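Local atomic coordinates of 1H-3-hydroxy-4-oxoquinoline 2,4-dioxygenase (Pseudomonas putida, PDB entry 3IBT), a protein that catalyses the cofactor-independent, ring-cleaving dioxygenation of 3-hydroxy-1H-quinolin-4-one, yielding N-formylanthranilate and carbon monoxide. Residues L26-G29 and W30-H34; L163-L166 and R167-P171; M91-S95 and H96-V100; G175-W178 and Q179-C182. All coordinates share one frame; numbering follows the deposited sequence.

Contacts 1 and 3 lie in the core, at the ends of neighbouring parallel strands 23-27 and 89-94, which are tied by backbone bonds of Leu-27 to Val-92 and Thr-94. Both are tight turns in which backbone groups and small polar side chains do most of the work. Contacts 2 and 4 are helical, each about 16 Å from the centre of the chain and only partly buried; they belong to the successive helices 160-169 and 175-192, add sulfur- or selenium-aromatic contacts and bring in arginines, exposed at Arg-167 and partly covered at Arg-180. Contact 1 touches all three others: Gln-32 meets His-165 and Thr-94, while Cys-31 packs on Trp-178.

Contact 1 (L26-G29 and W30-H34); sequences LLSG and WCQDH
Ser-28 and Gln-32 face each other across a tight reversal of the chain, and their meeting is mainly one of packing. OG of Ser-28 lies 3.4 Å from CB of Gln-32, while CB of Ser-28 is 3.7 Å from O of Asp-33, where the returning chain runs alongside the outgoing one. Trp-30 adds little here: its CB rests 3.8 Å from C of Gly-29. With its CG anti to its own carbonyl carbon (chi1 -71°), the indole is directed away from the turn, against Arg-180 and Ala-181 of helix 175-192.

The reversal is a type II beta turn from Gly-29 to Gln-32, placed directly after strand 23-27 of the alpha/beta-hydrolase sheet. In hydrolases of this superfamily the corresponding loop commonly supplies part of the oxyanion hole; here Trp-30, Cys-31 and Gln-32 are inferred, from relatives, to bind the substrate.

One firm polar link and one doubtful one lie within the loop. OG of Ser-28 donates to O of Gly-29 over 2.6 Å, lying in the carbonyl plane on a lone pair and so fixing the rotation of the hydroxyl. The amide of Gln-32, at the end of a chain extended beyond CG, folds back so that OE1 accepts a weak, strongly bent bond from N of Gly-29; the position of OE1 is uncertain, so this link is doubtful in detail. Outward from the turn, N of Cys-31 is hydrogen-bonded to His-58, and the carboxylate of Asp-33 forms a salt bridge with Arg-35.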
loop_
_atom_site.group_PDB
_atom_site.type_symbol
_atom_site.label_atom_id
_atom_site.label_comp_id
_atom_site.label_asym_id
_atom_site.label_seq_id
_atom_site.Cartn_x
_atom_site.Cartn_y
_atom_site.Cartn_z
ATOM N N LEU A 26 4.851 2.759 -7.398
ATOM C CA LEU A 26 4.802 2.903 -5.949
ATOM C C LEU A 26 3.418 3.337 -5.476
ATOM O O LEU A 26 3.081 4.514 -5.611
ATOM C CB LEU A 26 5.904 3.849 -5.462
ATOM C CG LEU A 26 7.364 3.381 -5.448
ATOM C CD1 LEU A 26 8.144 4.197 -4.423
ATOM C CD2 LEU A 26 7.522 1.893 -5.133
ATOM N N LEU A 27 2.641 2.396 -4.912
ATOM C CA LEU A 27 1.200 2.593 -4.558
ATOM C C LEU A 27 0.933 2.691 -3.069
ATOM O O LEU A 27 1.225 1.751 -2.322
ATOM C CB LEU A 27 0.346 1.427 -5.070
ATOM C CG LEU A 27 0.459 0.986 -6.527
ATOM C CD1 LEU A 27 -0.157 -0.433 -6.752
ATOM C CD2 LEU A 27 -0.153 2.048 -7.424
ATOM N N SER A 28 0.320 3.783 -2.636
ATOM C CA SER A 28 0.099 3.999 -1.192
ATOM C C SER A 28 -1.108 3.246 -0.491
ATOM O O SER A 28 -1.830 2.457 -1.104
ATOM C CB SER A 28 -0.033 5.497 -0.947
ATOM O OG SER A 28 -1.394 5.831 -1.022
ATOM N N GLY A 29 -1.325 3.506 0.796
ATOM C CA GLY A 29 -2.554 3.080 1.436
ATOM C C GLY A 29 -3.621 4.134 1.237
ATOM O O GLY A 29 -3.402 5.119 0.502
ATOM N N TRP A 30 -4.787 3.909 1.861
ATOM C CA TRP A 30 -5.900 4.875 1.851
ATOM C C TRP A 30 -5.468 6.087 2.628
ATOM O O TRP A 30 -4.697 5.951 3.588
ATOM C CB TRP A 30 -7.137 4.290 2.540
ATOM C CG TRP A 30 -7.792 3.206 1.760
ATOM C CD1 TRP A 30 -7.472 1.871 1.773
ATOM C CD2 TRP A 30 -8.885 3.353 0.836
ATOM N NE1 TRP A 30 -8.299 1.179 0.909
ATOM C CE2 TRP A 30 -9.176 2.062 0.325
ATOM C CE3 TRP A 30 -9.656 4.452 0.397
ATOM C CZ2 TRP A 30 -10.210 1.835 -0.604
ATOM C CZ3 TRP A 30 -10.671 4.230 -0.537
ATOM C CH2 TRP A 30 -10.938 2.933 -1.029
ATOM N N CYS A 31 -5.932 7.260 2.223
ATOM C CA CYS A 31 -5.600 8.464 2.957
ATOM C C CYS A 31 -4.109 8.744 3.016
ATOM O O CYS A 31 -3.609 9.309 4.014
ATOM C CB CYS A 31 -6.131 8.350 4.368
ATOM S SG CYS A 31 -7.895 8.498 4.367
ATOM N N GLN A 32 -3.406 8.319 1.961
ATOM C CA GLN A 32 -1.984 8.604 1.773
ATOM C C GLN A 32 -1.679 9.122 0.371
ATOM O O GLN A 32 -2.518 9.095 -0.566
ATOM C CB GLN A 32 -1.115 7.386 2.008
ATOM C CG GLN A 32 -0.645 7.230 3.381
ATOM C CD GLN A 32 -0.376 5.761 3.664
ATOM O OE1 GLN A 32 -0.899 4.897 2.956
ATOM N NE2 GLN A 32 0.464 5.463 4.676
ATOM N N ASP A 33 -0.425 9.540 0.238
ATOM C CA ASP A 33 -0.012 10.156 -0.963
ATOM C C ASP A 33 1.232 9.587 -1.630
ATOM O O ASP A 33 1.854 8.674 -1.095
ATOM C CB ASP A 33 0.183 11.615 -0.712
ATOM C CG ASP A 33 -0.127 12.356 -1.906
ATOM O OD1 ASP A 33 -0.693 11.648 -2.778
ATOM O OD2 ASP A 33 0.169 13.574 -2.016
ATOM N N HIS A 34 1.587 10.132 -2.797
ATOM C CA HIS A 34 2.870 9.847 -3.401
ATOM C C HIS A 34 3.985 10.359 -2.461
ATOM O O HIS A 34 5.130 9.871 -2.493
ATOM C CB HIS A 34 2.953 10.484 -4.791
ATOM C CG HIS A 34 3.072 11.976 -4.770
ATOM N ND1 HIS A 34 2.205 12.785 -4.071
ATOM C CD2 HIS A 34 3.960 12.809 -5.360
ATOM C CE1 HIS A 34 2.545 14.052 -4.230
ATOM N NE2 HIS A 34 3.612 14.093 -5.007
#

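Contact 2 (L163-L166 and R167-P171); sequences LNHL and RNEMP
The imidazole of His-165 is met by two side chains of the following turn, Glu-169 and Met-170, where helix 160-169 in the cap region of the alpha/beta-hydrolase fold widens into a pi-type turn. CB of Glu-169 comes to 3.4 Å from ND1 of His-165, and the bent glutamate chain then turns its carboxylate nearly parallel to the ring, the two planes 11° apart, though stepped out of the ring plane. In keeping with this step, the ND1-H bond to OE1 of Glu-169 is weak, at 3.5 Å; the stronger partner of this carboxylate is Arg-35, in a salt bridge through OE2. Selenomethionine Met-170 crosses the imidazole at about a right angle, with SE 4.4 Å from the ring centroid in an oblique approach. Its last bend brings CE to 3.5 Å from CB of Leu-166.

The backbone that sets these groups turns on O of His-165. It accepts from N of Glu-169 at 3.0 Å and from N of Met-170 at 3.3 Å, the two donors arriving from opposite faces of the carbonyl plane.

Further out, His-165 meets Phe-245 edge-to-face and touches Gln-32, while Met-170 reaches Trp-153; Gln-32 and Trp-153 both probably bind the substrate, as in relatives. On the exposed flank Leu-163 and Arg-167 run side by side, and CD2 of Leu-163 sits over one face of the Arg-167 guanidinium, offset toward its rim, 3.5 Å from NH2.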
loop_
_atom_site.group_PDB
_atom_site.type_symbol
_atom_site.label_atom_id
_atom_site.label_comp_id
_atom_site.label_asym_id
_atom_site.label_seq_id
_atom_site.Cartn_x
_atom_site.Cartn_y
_atom_site.Cartn_z
ATOM N N LEU A 163 6.450 11.420 11.603
ATOM C CA LEU A 163 5.665 12.410 12.341
ATOM C C LEU A 163 5.017 13.401 11.383
ATOM O O LEU A 163 3.821 13.643 11.464
ATOM C CB LEU A 163 6.508 13.123 13.401
ATOM C CG LEU A 163 6.963 12.198 14.524
ATOM C CD1 LEU A 163 7.986 12.845 15.394
ATOM C CD2 LEU A 163 5.799 11.807 15.366
ATOM N N ASN A 164 5.786 13.932 10.446
ATOM C CA ASN A 164 5.224 14.913 9.530
ATOM C C ASN A 164 4.068 14.322 8.743
ATOM O O ASN A 164 3.058 15.017 8.424
ATOM C CB ASN A 164 6.257 15.463 8.541
ATOM C CG ASN A 164 5.634 16.496 7.605
ATOM O OD1 ASN A 164 5.026 17.470 8.056
ATOM N ND2 ASN A 164 5.721 16.256 6.313
ATOM N N HIS A 165 4.249 13.038 8.416
ATOM C CA HIS A 165 3.267 12.328 7.633
ATOM C C HIS A 165 1.939 12.247 8.393
ATOM O O HIS A 165 0.888 12.705 7.916
ATOM C CB HIS A 165 3.754 10.956 7.282
ATOM C CG HIS A 165 2.793 10.201 6.445
ATOM N ND1 HIS A 165 2.582 10.490 5.116
ATOM C CD2 HIS A 165 1.967 9.178 6.743
ATOM C CE1 HIS A 165 1.678 9.665 4.623
ATOM N NE2 HIS A 165 1.280 8.865 5.594
ATOM N N LEU A 166 1.989 11.701 9.596
ATOM C CA LEU A 166 0.792 11.622 10.386
ATOM C C LEU A 166 0.496 12.937 11.122
ATOM O O LEU A 166 -0.174 12.965 12.156
ATOM C CB LEU A 166 0.823 10.376 11.289
ATOM C CG LEU A 166 2.052 10.060 12.138
ATOM C CD1 LEU A 166 2.095 10.907 13.436
ATOM C CD2 LEU A 166 2.026 8.599 12.452
ATOM N N ARG A 167 0.955 14.054 10.577
ATOM C CA ARG A 167 0.398 15.342 11.014
ATOM C C ARG A 167 -0.013 16.221 9.892
ATOM O O ARG A 167 -0.627 17.225 10.133
ATOM C CB ARG A 167 1.366 16.138 11.885
ATOM C CG ARG A 167 1.368 15.685 13.318
ATOM C CD ARG A 167 2.780 15.757 13.892
ATOM N NE ARG A 167 2.948 14.898 15.070
ATOM C CZ ARG A 167 3.912 15.054 15.982
ATOM N NH1 ARG A 167 4.814 16.035 15.857
ATOM N NH2 ARG A 167 3.973 14.222 17.021
ATOM N N ASN A 168 0.360 15.891 8.671
ATOM C CA ASN A 168 0.169 16.846 7.606
ATOM C C ASN A 168 -0.318 16.215 6.305
ATOM O O ASN A 168 -1.016 16.866 5.509
ATOM C CB ASN A 168 1.436 17.701 7.408
ATOM C CG ASN A 168 1.603 18.792 8.486
ATOM O OD1 ASN A 168 1.683 18.497 9.687
ATOM N ND2 ASN A 168 1.671 20.065 8.045
ATOM N N GLU A 169 0.032 14.951 6.098
ATOM C CA GLU A 169 -0.485 14.215 4.955
ATOM C C GLU A 169 -1.866 13.690 5.302
ATOM O O GLU A 169 -2.879 14.200 4.840
ATOM C CB GLU A 169 0.436 13.029 4.561
ATOM C CG GLU A 169 1.395 13.251 3.359
ATOM C CD GLU A 169 2.634 14.097 3.719
ATOM O OE1 GLU A 169 3.141 13.903 4.861
ATOM O OE2 GLU A 169 3.099 14.928 2.878
HETATM N N MSE A 170 -1.874 12.669 6.147
HETATM C CA MSE A 170 -3.020 11.798 6.311
HETATM C C MSE A 170 -4.210 12.504 6.963
HETATM O O MSE A 170 -5.348 12.324 6.519
HETATM C CB MSE A 170 -2.632 10.565 7.115
HETATM C CG MSE A 170 -1.573 9.737 6.480
HETATM SE SE MSE A 170 -1.612 7.881 7.243
HETATM C CE MSE A 170 -0.663 8.241 8.960
ATOM N N PRO A 171 -3.960 13.313 8.012
ATOM C CA PRO A 171 -5.153 13.784 8.676
ATOM C C PRO A 171 -5.766 14.945 7.867
ATOM O O PRO A 171 -6.884 15.363 8.120
ATOM C CB PRO A 171 -4.633 14.222 10.060
ATOM C CG PRO A 171 -3.136 13.934 10.070
ATOM C CD PRO A 171 -2.740 13.861 8.636
#

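Contact 3 (M91-S95 and H96-V100); sequences MVSTS and HGCWV
Ser-93 reaches across the turn to Gly-97 and Cys-98. Its CB lies 3.8 Å from C of Gly-97, packing on the bare backbone at the start of helix 97-107. One bond further, OG is placed between the backbone N and the carbonyl carbon (chi1 59°), which points it at Cys-98, 3.3 Å from SG; OG is also hydrogen-bonded to ND2 of Asn-101, further along the helix.

Between these residues the chain makes the nucleophile elbow of the alpha/beta hydrolases, a strand-turn-helix unit with the sequence Ser-Thr-Ser-His-Gly. A type II' turn from Thr-94 to Gly-97 is closed by N of Gly-97 donating to O of Thr-94 at 2.7 Å. Ser-95 stands at the apex with a positive phi of 53°. Its OG, anti to the backbone N, approaches the His-96 ring obliquely, 3.2 Å from CD2.

The side chain of Ser-95 also touches His-244, the probable proton donor and acceptor. The elbow thus presents a hydroxyl beside that histidine, and by similarity Thr-94 and Ser-95 bind the substrate: a scaffold that carries the nucleophile in hydrolases serves here in a cofactor-free dioxygenase.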
loop_
_atom_site.group_PDB
_atom_site.type_symbol
_atom_site.label_atom_id
_atom_site.label_comp_id
_atom_site.label_asym_id
_atom_site.label_seq_id
_atom_site.Cartn_x
_atom_site.Cartn_y
_atom_site.Cartn_z
HETATM N N MSE A 91 4.833 -3.716 -9.199
HETATM C CA MSE A 91 4.238 -2.772 -8.259
HETATM C C MSE A 91 4.631 -3.034 -6.831
HETATM O O MSE A 91 4.906 -4.156 -6.454
HETATM C CB MSE A 91 2.732 -2.750 -8.409
HETATM C CG MSE A 91 2.164 -4.052 -8.896
HETATM SE SE MSE A 91 0.216 -3.838 -9.178
HETATM C CE MSE A 91 0.271 -2.527 -10.655
ATOM N N VAL A 92 4.673 -1.980 -6.039
ATOM C CA VAL A 92 5.010 -2.089 -4.653
ATOM C C VAL A 92 3.951 -1.317 -3.953
ATOM O O VAL A 92 3.756 -0.145 -4.228
ATOM C CB VAL A 92 6.377 -1.433 -4.364
ATOM C CG1 VAL A 92 6.505 -0.992 -2.904
ATOM C CG2 VAL A 92 7.545 -2.346 -4.779
ATOM N N SER A 93 3.253 -1.967 -3.039
ATOM C CA SER A 93 2.129 -1.309 -2.370
ATOM C C SER A 93 2.275 -1.249 -0.862
ATOM O O SER A 93 3.007 -2.036 -0.245
ATOM C CB SER A 93 0.780 -1.949 -2.769
ATOM O OG SER A 93 0.735 -3.331 -2.448
ATOM N N THR A 94 1.585 -0.286 -0.275
ATOM C CA THR A 94 1.623 -0.071 1.157
ATOM C C THR A 94 0.319 -0.461 1.839
ATOM O O THR A 94 -0.787 -0.179 1.328
ATOM C CB THR A 94 1.931 1.394 1.437
ATOM O OG1 THR A 94 3.332 1.505 1.685
ATOM C CG2 THR A 94 1.117 1.969 2.672
ATOM N N SER A 95 0.445 -1.131 2.988
ATOM C CA SER A 95 -0.695 -1.265 3.870
ATOM C C SER A 95 -1.909 -1.834 3.103
ATOM O O SER A 95 -1.800 -2.904 2.509
ATOM C CB SER A 95 -1.010 0.108 4.482
ATOM O OG SER A 95 -2.021 -0.016 5.463
ATOM N N HIS A 96 -3.040 -1.125 3.098
ATOM C CA HIS A 96 -4.254 -1.674 2.487
ATOM C C HIS A 96 -4.334 -1.408 0.989
ATOM O O HIS A 96 -5.269 -1.872 0.312
ATOM C CB HIS A 96 -5.507 -1.339 3.289
ATOM C CG HIS A 96 -5.360 -1.698 4.726
ATOM N ND1 HIS A 96 -5.381 -3.010 5.170
ATOM C CD2 HIS A 96 -5.091 -0.939 5.816
ATOM C CE1 HIS A 96 -5.183 -3.039 6.478
ATOM N NE2 HIS A 96 -5.010 -1.798 6.900
ATOM N N GLY A 97 -3.315 -0.708 0.481
ATOM C CA GLY A 97 -3.062 -0.628 -0.957
ATOM C C GLY A 97 -2.792 -2.022 -1.514
ATOM O O GLY A 97 -3.014 -2.280 -2.684
ATOM N N CYS A 98 -2.335 -2.936 -0.673
ATOM C CA CYS A 98 -2.025 -4.272 -1.106
ATOM C C CYS A 98 -3.201 -5.082 -1.648
ATOM O O CYS A 98 -3.052 -5.769 -2.681
ATOM C CB CYS A 98 -1.379 -5.002 0.047
ATOM S SG CYS A 98 0.057 -4.040 0.689
ATOM N N TRP A 99 -4.349 -5.028 -0.959
ATOM C CA TRP A 99 -5.599 -5.539 -1.516
ATOM C C TRP A 99 -5.718 -5.158 -3.019
ATOM O O TRP A 99 -6.061 -6.015 -3.838
ATOM C CB TRP A 99 -6.839 -4.987 -0.777
ATOM C CG TRP A 99 -6.911 -5.282 0.644
ATOM C CD1 TRP A 99 -6.647 -4.423 1.680
ATOM C CD2 TRP A 99 -7.272 -6.538 1.231
ATOM N NE1 TRP A 99 -6.798 -5.084 2.876
ATOM C CE2 TRP A 99 -7.169 -6.384 2.635
ATOM C CE3 TRP A 99 -7.624 -7.796 0.704
ATOM C CZ2 TRP A 99 -7.432 -7.429 3.526
ATOM C CZ3 TRP A 99 -7.888 -8.852 1.604
ATOM C CH2 TRP A 99 -7.789 -8.655 2.997
ATOM N N VAL A 100 -5.451 -3.894 -3.377
ATOM C CA VAL A 100 -5.434 -3.473 -4.803
ATOM C C VAL A 100 -4.326 -4.190 -5.632
ATOM O O VAL A 100 -4.577 -4.754 -6.689
ATOM C CB VAL A 100 -5.284 -1.912 -4.926
ATOM C CG1 VAL A 100 -5.261 -1.456 -6.370
ATOM C CG2 VAL A 100 -6.370 -1.181 -4.104
#

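Contact 4 (G175-W178 and Q179-C182); sequences GEMW and QRAC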
loop_
_atom_site.group_PDB
_atom_site.type_symbol
_atom_site.label_atom_id
_atom_site.label_comp_id
_atom_site.label_asym_id
_atom_site.label_seq_id
_atom_site.Cartn_x
_atom_site.Cartn_y
_atom_site.Cartn_z
ATOM N N GLY A 175 -12.776 13.552 6.354
ATOM C CA GLY A 175 -13.461 12.519 7.140
ATOM C C GLY A 175 -14.194 11.490 6.298
ATOM O O GLY A 175 -14.164 10.294 6.606
ATOM N N GLU A 176 -14.845 11.960 5.228
ATOM C CA GLU A 176 -15.494 11.069 4.253
ATOM C C GLU A 176 -14.512 10.087 3.538
ATOM O O GLU A 176 -14.898 9.011 3.049
ATOM C CB GLU A 176 -16.321 11.890 3.264
ATOM C CG GLU A 176 -17.583 12.490 3.892
ATOM C CD GLU A 176 -18.624 12.855 2.737
ATOM O OE1 GLU A 176 -18.273 12.785 1.455
ATOM O OE2 GLU A 176 -19.770 13.357 3.166
HETATM N N MSE A 177 -13.239 10.438 3.491
HETATM C CA MSE A 177 -12.308 9.481 2.977
HETATM C C MSE A 177 -11.846 8.557 4.113
HETATM O O MSE A 177 -11.796 7.342 3.946
HETATM C CB MSE A 177 -11.151 10.175 2.295
HETATM C CG MSE A 177 -10.281 9.233 1.475
HETATM SE SE MSE A 177 -11.163 8.471 -0.111
HETATM C CE MSE A 177 -11.405 10.209 -1.126
ATOM N N TRP A 178 -11.529 9.122 5.274
ATOM C CA TRP A 178 -11.113 8.293 6.386
ATOM C C TRP A 178 -12.111 7.121 6.595
ATOM O O TRP A 178 -11.741 5.972 6.934
ATOM C CB TRP A 178 -10.933 9.118 7.681
ATOM C CG TRP A 178 -10.395 8.222 8.762
ATOM C CD1 TRP A 178 -11.084 7.716 9.813
ATOM C CD2 TRP A 178 -9.079 7.642 8.829
ATOM N NE1 TRP A 178 -10.273 6.893 10.560
ATOM C CE2 TRP A 178 -9.040 6.825 9.972
ATOM C CE3 TRP A 178 -7.928 7.753 8.046
ATOM C CZ2 TRP A 178 -7.890 6.109 10.353
ATOM C CZ3 TRP A 178 -6.789 7.030 8.414
ATOM C CH2 TRP A 178 -6.781 6.229 9.558
ATOM N N GLN A 179 -13.378 7.439 6.362
ATOM C CA GLN A 179 -14.467 6.526 6.606
ATOM C C GLN A 179 -14.574 5.522 5.494
ATOM O O GLN A 179 -14.627 4.332 5.760
ATOM C CB GLN A 179 -15.765 7.296 6.762
ATOM C CG GLN A 179 -15.831 8.078 8.069
ATOM C CD GLN A 179 -16.982 9.076 8.103
ATOM O OE1 GLN A 179 -17.876 9.053 7.249
ATOM N NE2 GLN A 179 -16.967 9.957 9.103
ATOM N N ARG A 180 -14.598 5.986 4.245
ATOM C CA ARG A 180 -14.623 5.047 3.127
ATOM C C ARG A 180 -13.535 3.975 3.340
ATOM O O ARG A 180 -13.766 2.777 3.136
ATOM C CB ARG A 180 -14.471 5.755 1.769
ATOM C CG ARG A 180 -14.306 4.755 0.604
ATOM C CD ARG A 180 -15.154 5.014 -0.631
ATOM N NE ARG A 180 -14.728 6.231 -1.317
ATOM C CZ ARG A 180 -15.297 7.421 -1.152
ATOM N NH1 ARG A 180 -14.821 8.472 -1.805
ATOM N NH2 ARG A 180 -16.334 7.561 -0.334
ATOM N N ALA A 181 -12.375 4.439 3.796
ATOM C CA ALA A 181 -11.215 3.620 3.975
ATOM C C ALA A 181 -11.535 2.483 4.937
ATOM O O ALA A 181 -11.179 1.315 4.716
ATOM C CB ALA A 181 -10.096 4.464 4.512
ATOM N N CYS A 182 -12.249 2.838 5.991
ATOM C CA CYS A 182 -12.575 1.864 7.003
ATOM C C CYS A 182 -13.624 0.883 6.530
ATOM O O CYS A 182 -13.456 -0.325 6.705
ATOM C CB CYS A 182 -12.906 2.542 8.323
ATOM S SG CYS A 182 -11.398 3.405 8.868
#
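Gln-179, one turn after Gly-175 in helix 175-192 of the alpha/beta-hydrolase cap region, opens a run of i to i+4 alpha-helical bonds. Its N donates to O of Gly-175 at 3.0 Å, and the side chain, extended beyond CG, passes the same carbonyl with CD 3.4 Å from that oxygen.

Arg-180 follows, its N 3.3 Å from O of Glu-176 and well above the plane of that carbonyl. Bends at chi2 and chi3 carry the guanidinium back along the helix to selenomethionine Met-177, where NH1 comes within 3.9 Å of CE. The same cation has an outside partner in Phe-68, by a cation-pi contact.

Ala-181 N reaches O of Met-177 at 3.0 Å, nearly in line with the C=O bond (C=O...N 166°), unlike the off-plane approach of Arg-180. Its methyl group touches Trp-30, a residue inferred to bind the substrate.

At Cys-182 the backbone bond to O of Trp-178 is weak, and the side chain takes up the contact. The indole of Trp-178 is directed toward helix 142-154, its CG anti to the backbone N, and SG of Cys-182 stands over one indole face, displaced toward the rim, 4.0 Å from NE1.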